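Local structure of sorting nexin-21 (Mus musculus, 4YMR) at the interface of chains A and B. The protein binds membranes enriched in phosphatidylinositol 3-phosphate and phosphatidylinositol 4,5-bisphosphate and may act in intracellular trafficking, this piece being its C-terminal PXB/TPR domain, crystallised domain-swapped. Sequence-based numbering; all coordinates share one arbitrary frame. Chains: chain A/B, Protein Snx21.

Contact 1: the interface of chains A and B. Residues chain A 19, 34, 55, 58-59, 62; chain B 92, 138, 141, 143.
The side-chain amide nitrogen NE2 of A:Gln19, on helix 12-24, reaches across to two backbone carbonyls at the C-terminal end of chain B. It donates to O of B:Glu141 at 2.7 Å and to O of B:Leu138 at 2.8 Å. The second bond is almost straight, 172° at the hydrogen, and meets the B:Leu138 carbonyl nearly along the C=O axis; the first is more bent, with the donor tilted from the plane of the B:Glu141 carbonyl. Both acceptors lie close to the amide plane of A:Gln19, which fixes how that amide is turned. Its CG is anti to the backbone N (chi1 -174°) and the chain beyond stays extended, carrying NE2 to the last turn of helix 134-140. There it caps B:Leu138 O and also reaches the first residue after the helix, B:Glu141, which is poorly ordered, so this bond is less certain than the one to B:Leu138. An alanine in place of A:Gln19 would probably leave the carbonyls of B:Leu138 and B:Glu141 without this shared donor and set the chain B tail freer to move. Beside the polar grip, B:Leu138 pushes its two methyls into an apolar cleft of chain A. CD1 sits 3.8 Å from CA of A:Gly59, while CD2 meets CD1 of A:Leu55 and, more distantly, the benzo end of the A:Trp34 indole. A:Gly59 also lies over the centre of one indole face, so ring and helix 52-66 pack closely behind the leucine. The other methyl of A:Leu55, CD2, meets CD2 of the poorly ordered B:Leu143 tip to tip. A:Leu55 CD1 also touches the CB of B:Glu141 and the ring of B:Phe92. On the neighbouring turn of helix 52-66, the methyl CB of A:Ala58 lies 3.6 Å from CE1 of B:Phe92.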
loop_
_atom_site.group_PDB
_atom_site.type_symbol
_atom_site.label_atom_id
_atom_site.label_comp_id
_atom_site.label_asym_id
_atom_site.label_seq_id
_atom_site.Cartn_x
_atom_site.Cartn_y
_atom_site.Cartn_z
ATOM N N GLN A 19 9.069 7.434 12.704
ATOM C CA GLN A 19 9.741 6.140 12.634
ATOM C C GLN A 19 11.119 6.139 13.311
ATOM O O GLN A 19 11.446 5.211 14.047
ATOM C CB GLN A 19 9.856 5.632 11.200
ATOM C CG GLN A 19 10.422 4.212 11.118
ATOM C CD GLN A 19 11.035 3.891 9.767
ATOM O OE1 GLN A 19 11.584 4.770 9.087
ATOM N NE2 GLN A 19 10.948 2.624 9.369
ATOM N N TRP A 34 3.000 10.306 14.965
ATOM C CA TRP A 34 2.104 9.304 14.402
ATOM C C TRP A 34 0.632 9.761 14.444
ATOM O O TRP A 34 -0.136 9.494 13.522
ATOM C CB TRP A 34 2.204 7.970 15.162
ATOM C CG TRP A 34 3.505 7.184 15.092
ATOM C CD1 TRP A 34 4.300 6.836 16.151
ATOM C CD2 TRP A 34 4.126 6.623 13.927
ATOM N NE1 TRP A 34 5.376 6.105 15.721
ATOM C CE2 TRP A 34 5.299 5.951 14.357
ATOM C CE3 TRP A 34 3.807 6.609 12.558
ATOM C CZ2 TRP A 34 6.155 5.281 13.480
ATOM C CZ3 TRP A 34 4.659 5.944 11.683
ATOM C CH2 TRP A 34 5.824 5.293 12.150
ATOM N N LEU A 55 0.884 1.359 8.615
ATOM C CA LEU A 55 2.159 1.724 9.228
ATOM C C LEU A 55 1.950 2.731 10.367
ATOM O O LEU A 55 2.580 2.645 11.424
ATOM C CB LEU A 55 3.127 2.309 8.200
ATOM C CG LEU A 55 4.519 2.551 8.787
ATOM C CD1 LEU A 55 5.367 1.307 8.605
ATOM C CD2 LEU A 55 5.185 3.744 8.159
ATOM N N ALA A 58 0.418 0.941 13.259
ATOM C CA ALA A 58 1.449 0.157 13.922
ATOM C C ALA A 58 2.297 1.077 14.832
ATOM O O ALA A 58 2.669 0.687 15.936
ATOM C CB ALA A 58 2.311 -0.618 12.905
ATOM N N GLY A 59 2.570 2.297 14.369
ATOM C CA GLY A 59 3.340 3.258 15.137
ATOM C C GLY A 59 2.622 3.607 16.421
ATOM O O GLY A 59 3.199 3.543 17.518
ATOM N N VAL A 62 2.383 0.493 18.965
ATOM C CA VAL A 62 3.667 0.316 19.636
ATOM C C VAL A 62 3.931 1.357 20.709
ATOM O O VAL A 62 4.313 1.019 21.844
ATOM C CB VAL A 62 4.834 0.269 18.615
ATOM C CG1 VAL A 62 6.172 0.348 19.315
ATOM C CG2 VAL A 62 4.750 -1.014 17.820
ATOM N N PHE B 92 1.234 -7.059 7.580
ATOM C CA PHE B 92 0.840 -6.489 8.854
ATOM C C PHE B 92 -0.255 -7.274 9.551
ATOM O O PHE B 92 -0.539 -7.024 10.721
ATOM C CB PHE B 92 0.407 -5.037 8.693
ATOM C CG PHE B 92 1.524 -4.064 8.868
ATOM C CD1 PHE B 92 2.086 -3.858 10.118
ATOM C CD2 PHE B 92 2.019 -3.353 7.789
ATOM C CE1 PHE B 92 3.125 -2.964 10.287
ATOM C CE2 PHE B 92 3.051 -2.450 7.956
ATOM C CZ PHE B 92 3.607 -2.257 9.206
ATOM N N LEU B 138 7.919 -2.186 11.934
ATOM C CA LEU B 138 8.159 -0.756 12.055
ATOM C C LEU B 138 9.600 -0.387 11.676
ATOM O O LEU B 138 9.837 0.549 10.904
ATOM C CB LEU B 138 7.868 -0.288 13.479
ATOM C CG LEU B 138 6.555 0.455 13.694
ATOM C CD1 LEU B 138 6.656 1.351 14.917
ATOM C CD2 LEU B 138 6.179 1.253 12.451
ATOM N N GLU B 141 10.675 -1.362 7.751
ATOM C CA GLU B 141 10.079 -0.587 6.670
ATOM C C GLU B 141 10.912 0.617 6.245
ATOM O O GLU B 141 11.479 1.324 7.073
ATOM C CB GLU B 141 8.654 -0.185 7.020
ATOM C CG GLU B 141 7.638 -1.234 6.611
ATOM C CD GLU B 141 7.002 -0.919 5.269
ATOM O OE1 GLU B 141 6.846 0.285 4.957
ATOM O OE2 GLU B 141 6.655 -1.872 4.533
ATOM N N LEU B 143 11.143 4.241 4.250
ATOM C CA LEU B 143 10.336 5.375 3.800
ATOM C C LEU B 143 11.114 6.315 2.868
ATOM O O LEU B 143 10.588 7.337 2.429
ATOM C CB LEU B 143 9.776 6.140 5.004
ATOM C CG LEU B 143 9.065 5.284 6.064
ATOM C CD1 LEU B 143 8.852 6.063 7.358
ATOM C CD2 LEU B 143 7.739 4.748 5.545
#

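Contact 2: the interface of chains A and B. Residues chain A 57-58, 61, 76-77, 80-81; chain B 96, 99-100, 103, 134.
This is an apolar helix-packing interface of the domain-swapped dimer, in which helices 93-106 and 134-140 of chain B complete a core begun by helices 52-66 and 70-85 of chain A. No polar bond crosses the patch, which is held by shape and hydrophobic burial. Its centre is the ring of B:Phe96, clamped between two aliphatic groups. The methyl CB of A:Ala80 sits over the middle of one face, 3.4 Å from the ring centroid, as a CH-pi contact. On the opposite face CD2 of B:Leu134, from the ring's own chain, lies 3.7 Å above the plane. The edge is bordered as well: the backbone carbonyl carbon of A:Leu57 and the hydroxyl OG of A:Ser77 lie in the ring plane. With chi1 at -96°, away from a staggered value, B:Phe96 points its tip CZ between the chain A helices, 3.7 Å from CA of A:Ala58, with the A:Leu57 CB slightly farther off. A:Ser77 turns its OG anti to its own carbonyl carbon (chi1 -70°), toward the B:Phe96 flank, where it packs 3.6 Å from CB of B:Ala99. B:Leu134 splits its branches: CD2 backs the ring, whereas CD1 touches CB of A:Ala61 at 3.8 Å. Farther along helix 70-85, A:Leu81 crosses over the root of the aromatic side chain, its CD2 4.0 Å from CB of B:Phe96. Its other branch, CD1, meets the CB of B:His100 at 3.8 Å and lies near the start of the imidazole. The small residues A:Ala58 and A:Ala80 thus let the large phenylalanine approach the chain A helices closely, and A:Ala61 does the same for B:Leu134. By burying this ring between helices of both copies, the site joins swapped helices into one packed helical unit.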
loop_
_atom_site.group_PDB
_atom_site.type_symbol
_atom_site.label_atom_id
_atom_site.label_comp_id
_atom_site.label_asym_id
_atom_site.label_seq_id
_atom_site.Cartn_x
_atom_site.Cartn_y
_atom_site.Cartn_z
ATOM N N LEU A 57 -0.874 3.141 12.173
ATOM C CA LEU A 57 -1.504 2.419 13.275
ATOM C C LEU A 57 -0.512 1.512 14.005
ATOM O O LEU A 57 -0.578 1.330 15.227
ATOM C CB LEU A 57 -2.674 1.601 12.751
ATOM C CG LEU A 57 -3.884 2.414 12.315
ATOM C CD1 LEU A 57 -4.837 1.548 11.509
ATOM C CD2 LEU A 57 -4.574 2.989 13.522
ATOM N N ALA A 58 0.418 0.941 13.259
ATOM C CA ALA A 58 1.449 0.157 13.922
ATOM C C ALA A 58 2.297 1.077 14.832
ATOM O O ALA A 58 2.669 0.687 15.936
ATOM C CB ALA A 58 2.311 -0.618 12.905
ATOM N N ALA A 61 0.142 1.869 17.911
ATOM C CA ALA A 61 -0.032 0.708 18.777
ATOM C C ALA A 61 1.224 0.422 19.609
ATOM O O ALA A 61 1.137 0.170 20.804
ATOM C CB ALA A 61 -0.437 -0.517 17.957
ATOM N N CYS A 76 -6.087 0.706 18.329
ATOM C CA CYS A 76 -5.313 0.780 17.094
ATOM C C CYS A 76 -5.325 -0.523 16.321
ATOM O O CYS A 76 -5.484 -0.516 15.097
ATOM C CB CYS A 76 -3.873 1.232 17.376
ATOM S SG CYS A 76 -3.787 2.955 17.904
ATOM N N SER A 77 -5.155 -1.632 17.039
ATOM C CA SER A 77 -5.211 -2.972 16.455
ATOM C C SER A 77 -6.552 -3.280 15.839
ATOM O O SER A 77 -6.615 -3.893 14.782
ATOM C CB SER A 77 -4.915 -4.037 17.511
ATOM O OG SER A 77 -3.561 -3.980 17.878
ATOM N N ALA A 80 -6.920 -1.440 12.589
ATOM C CA ALA A 80 -6.075 -2.066 11.587
ATOM C C ALA A 80 -6.734 -3.312 11.013
ATOM O O ALA A 80 -6.769 -3.505 9.804
ATOM C CB ALA A 80 -4.704 -2.402 12.182
ATOM N N LEU A 81 -7.252 -4.157 11.894
ATOM C CA LEU A 81 -7.860 -5.418 11.484
ATOM C C LEU A 81 -9.112 -5.186 10.646
ATOM O O LEU A 81 -9.376 -5.942 9.718
ATOM C CB LEU A 81 -8.133 -6.305 12.702
ATOM C CG LEU A 81 -6.853 -6.783 13.394
ATOM C CD1 LEU A 81 -7.142 -7.462 14.718
ATOM C CD2 LEU A 81 -6.097 -7.714 12.453
ATOM N N PHE B 96 -0.557 -7.775 13.693
ATOM C CA PHE B 96 -1.713 -7.125 14.250
ATOM C C PHE B 96 -2.628 -8.044 15.066
ATOM O O PHE B 96 -3.125 -7.629 16.111
ATOM C CB PHE B 96 -2.457 -6.325 13.180
ATOM C CG PHE B 96 -2.066 -4.883 13.169
ATOM C CD1 PHE B 96 -2.207 -4.120 14.321
ATOM C CD2 PHE B 96 -1.521 -4.290 12.044
ATOM C CE1 PHE B 96 -1.827 -2.775 14.350
ATOM C CE2 PHE B 96 -1.157 -2.953 12.053
ATOM C CZ PHE B 96 -1.305 -2.192 13.211
ATOM N N ALA B 99 -0.846 -8.732 18.426
ATOM C CA ALA B 99 -1.090 -7.591 19.276
ATOM C C ALA B 99 -2.509 -7.626 19.835
ATOM O O ALA B 99 -2.719 -7.371 21.010
ATOM C CB ALA B 99 -0.846 -6.285 18.499
ATOM N N HIS B 100 -3.479 -7.962 18.997
ATOM C CA HIS B 100 -4.867 -7.979 19.427
ATOM C C HIS B 100 -5.151 -9.076 20.455
ATOM O O HIS B 100 -5.879 -8.845 21.423
ATOM C CB HIS B 100 -5.814 -8.089 18.225
ATOM C CG HIS B 100 -7.267 -7.989 18.586
ATOM N ND1 HIS B 100 -8.086 -9.082 18.690
ATOM C CD2 HIS B 100 -8.037 -6.906 18.877
ATOM C CE1 HIS B 100 -9.310 -8.693 19.028
ATOM N NE2 HIS B 100 -9.298 -7.382 19.144
ATOM N N LEU B 103 -3.316 -8.189 23.823
ATOM C CA LEU B 103 -3.900 -7.052 24.529
ATOM C C LEU B 103 -5.287 -7.399 25.096
ATOM O O LEU B 103 -5.636 -6.978 26.195
ATOM C CB LEU B 103 -3.920 -5.793 23.642
ATOM C CG LEU B 103 -2.568 -5.178 23.226
ATOM C CD1 LEU B 103 -2.713 -4.193 22.041
ATOM C CD2 LEU B 103 -1.889 -4.494 24.382
ATOM N N LEU B 134 4.885 -5.965 15.921
ATOM C CA LEU B 134 4.645 -4.682 15.262
ATOM C C LEU B 134 5.947 -3.882 15.120
ATOM O O LEU B 134 6.233 -3.354 14.047
ATOM C CB LEU B 134 3.560 -3.886 15.992
ATOM C CG LEU B 134 2.146 -4.447 15.823
ATOM C CD1 LEU B 134 1.145 -3.693 16.674
ATOM C CD2 LEU B 134 1.728 -4.412 14.357
#

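Contacts 1 and 2 are neighbouring patches of one interface, the centres of their C-alpha atoms about 10 Å apart. They share A:Ala58 and draw on the same pair of helices, 52-66 of chain A and 134-140 of chain B. Contact 1 adds chain A helices 12-24 and 27-43 and the chain B tail; contact 2 adds helix 70-85 of chain A and helix 93-106 of chain B, which B:Phe92 of contact 1 directly precedes. Two-fold symmetry repeats both with the chains exchanged. SNX21 is a monomer, so the swapped contacts probably stand in for packing within one chain.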